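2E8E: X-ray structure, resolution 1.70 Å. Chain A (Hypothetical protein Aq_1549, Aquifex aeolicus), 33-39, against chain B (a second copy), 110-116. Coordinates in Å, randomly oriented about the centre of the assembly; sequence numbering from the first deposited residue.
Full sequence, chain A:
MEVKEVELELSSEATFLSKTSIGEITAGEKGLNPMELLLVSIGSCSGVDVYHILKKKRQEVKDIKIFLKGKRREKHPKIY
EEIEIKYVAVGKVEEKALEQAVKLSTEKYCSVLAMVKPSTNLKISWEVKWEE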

# COMPACT_ATOMS: atom_id res chain seq x y z
N ASN A 33 -2.02 -6.50 -7.82
CA ASN A 33 -0.68 -6.85 -7.37
C ASN A 33 -0.34 -6.07 -6.10
O ASN A 33 -0.43 -4.85 -6.08
N PRO A 34 0.06 -6.77 -5.02
CA PRO A 34 0.41 -6.09 -3.76
C PRO A 34 1.43 -4.95 -3.86
O PRO A 34 1.24 -3.90 -3.25
N MET A 35 2.50 -5.16 -4.60
CA MET A 35 3.51 -4.12 -4.73
C MET A 35 3.01 -2.96 -5.58
O MET A 35 3.43 -1.82 -5.38
N GLU A 36 2.12 -3.23 -6.53
CA GLU A 36 1.56 -2.13 -7.31
C GLU A 36 0.63 -1.36 -6.37
O GLU A 36 0.55 -0.13 -6.43
N LEU A 37 -0.06 -2.08 -5.48
CA LEU A 37 -0.96 -1.43 -4.53
C LEU A 37 -0.18 -0.54 -3.57
O LEU A 37 -0.70 0.48 -3.10
N LEU A 38 1.07 -0.90 -3.27
CA LEU A 38 1.86 -0.04 -2.39
C LEU A 38 2.09 1.29 -3.10
O LEU A 38 2.00 2.36 -2.49
N LEU A 39 2.39 1.23 -4.40
CA LEU A 39 2.61 2.47 -5.15
C LEU A 39 1.31 3.28 -5.19
O LEU A 39 1.33 4.51 -5.12
N CYS B 110 8.31 -11.21 2.17
CA CYS B 110 7.38 -10.08 2.01
C CYS B 110 8.05 -8.75 1.70
O CYS B 110 8.62 -8.10 2.58
N SER B 111 7.96 -8.34 0.44
CA SER B 111 8.57 -7.09 -0.01
C SER B 111 7.95 -5.84 0.60
O SER B 111 8.67 -4.95 1.05
N VAL B 112 6.62 -5.77 0.62
CA VAL B 112 5.94 -4.60 1.17
C VAL B 112 6.28 -4.41 2.65
O VAL B 112 6.66 -3.33 3.08
N LEU B 113 6.17 -5.49 3.43
CA LEU B 113 6.45 -5.41 4.86
C LEU B 113 7.90 -5.01 5.14
O LEU B 113 8.16 -4.27 6.09
N ALA B 114 8.83 -5.51 4.33
CA ALA B 114 10.24 -5.20 4.52
C ALA B 114 10.52 -3.71 4.40
O ALA B 114 11.42 -3.18 5.05
N MET B 115 9.73 -3.03 3.57
CA MET B 115 9.92 -1.60 3.36
C MET B 115 9.45 -0.70 4.49
O MET B 115 9.99 0.39 4.68
N VAL B 116 8.46 -1.14 5.27
CA VAL B 116 7.97 -0.30 6.36
C VAL B 116 8.44 -0.76 7.73
O VAL B 116 8.33 -0.02 8.70

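How does the chain A stretch begin, and does its first residue take part in the contact? Asn A33 does not reach the facing stretch; it serves its own helix instead. With chi1 in the t well, its side chain turns back over the first turn, and OD1 accepts from the backbone N of Glu A36 at 2.9 Å, capping the helix that starts at Pro A34. Chain B is built alike: Cys B110, also t, holds the N-cap position, its SG accepting from the N of Leu B113 at 3.5 Å, a length in keeping with the large sulfur atom. Each helix therefore satisfies an amide of its first turn from within its own chain.

What do Pro A34 and Met A35 offer to the other copy? The CB of Pro A34 points toward the facing stretch, yet the closest approach is made by its backbone: the carbonyl O lies 4.0 Å from CG2 of Val B112. That same oxygen accepts a hydrogen bond from the N of Leu A38. The CA-to-CB bond of Met A35 points sideways to the facing stretch, but chi1 and chi2, both m, and a chi3 of -91° bring the end of the side chain nearer. Its SD sits 3.6 Å from CG2 of Val B112 and 3.8 Å from CB of Ser B111. The OG of Ser B111, with chi1 in m, is hydrogen-bonded elsewhere in the structure.

Where does the contact continue one turn further on? Glu A36 and Leu A37 make no contact with the B110-B116 stretch, and Glu A36 has both carboxylate oxygens hydrogen-bonded elsewhere. Leu A38 points toward the partner with chi1 t and chi2 p, an arrangement that brings CD2 to 3.9 Å from SD of Met B115 and 4.4 Å from CG1 of Val B112. Met B115 also points toward the chain A stretch, its chi angles running m, t, p. Leu A39, m and t, lies out of reach of the facing stretch, so the chain A side chains within 4.5 Å of it are those of Met A35 and Leu A38, three residues apart.

What is the character of the contact if no hydrogen bond crosses it? It is chiefly apolar packing, and the two stretches together bury 270 Å². Val B112, in the t rotamer, is the common partner, with CG2 3.6 Å from SD of Met A35, while both of its methyls lie near Leu A38, CG1 being 4.4 Å from CD2. The helix directions differ by 39°, and the axes stay 10.3 Å apart at closest approach, a separation bridged by these methionine, leucine and valine side chains.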

# COMPACT_ATOMS: atom_id res chain seq x y z
CB ASN A 33 0.33 -6.56 -8.47
CG ASN A 33 1.75 -6.83 -8.04
OD1 ASN A 33 2.47 -5.92 -7.62
ND2 ASN A 33 2.15 -8.10 -8.12
CB PRO A 34 0.89 -7.24 -2.87
CG PRO A 34 0.04 -8.39 -3.35
CD PRO A 34 0.12 -8.23 -4.86
CB MET A 35 4.82 -4.71 -5.27
CG MET A 35 5.66 -5.36 -4.15
SD MET A 35 6.46 -4.19 -3.00
CE MET A 35 8.02 -3.99 -3.87
CB GLU A 36 0.77 -2.65 -8.53
CG GLU A 36 1.67 -3.08 -9.67
CD GLU A 36 0.90 -3.52 -10.91
OE1 GLU A 36 -0.35 -3.48 -10.89
OE2 GLU A 36 1.56 -3.92 -11.89
CB LEU A 37 -1.77 -2.47 -3.73
CG LEU A 37 -2.94 -3.08 -4.51
CD1 LEU A 37 -3.70 -4.05 -3.61
CD2 LEU A 37 -3.87 -1.96 -4.98
CB LEU A 38 3.22 -0.70 -2.06
CG LEU A 38 4.21 0.22 -1.33
CD1 LEU A 38 3.59 0.70 -0.01
CD2 LEU A 38 5.52 -0.51 -1.06
CB LEU A 39 3.09 2.17 -6.57
CG LEU A 39 4.49 1.56 -6.69
CD1 LEU A 39 4.80 1.31 -8.16
CD2 LEU A 39 5.54 2.49 -6.09
CB CYS B 110 6.52 -9.94 3.26
SG CYS B 110 5.12 -8.83 2.99
CB SER B 111 8.50 -6.99 -1.54
OG SER B 111 9.24 -8.04 -2.16
CB VAL B 112 4.40 -4.71 1.01
CG1 VAL B 112 3.72 -3.50 1.65
CG2 VAL B 112 4.03 -4.82 -0.47
CB LEU B 113 6.15 -6.75 5.53
CG LEU B 113 6.27 -6.77 7.06
CD1 LEU B 113 5.30 -5.76 7.67
CD2 LEU B 113 5.97 -8.17 7.58
CB ALA B 114 11.08 -5.96 3.50
CB MET B 115 9.25 -1.17 2.05
CG MET B 115 9.97 -1.69 0.81
SD MET B 115 9.38 -0.97 -0.74
CE MET B 115 10.11 0.61 -0.66
CB VAL B 116 6.42 -0.22 6.36
CG1 VAL B 116 5.94 0.30 5.01
CG2 VAL B 116 5.83 -1.59 6.66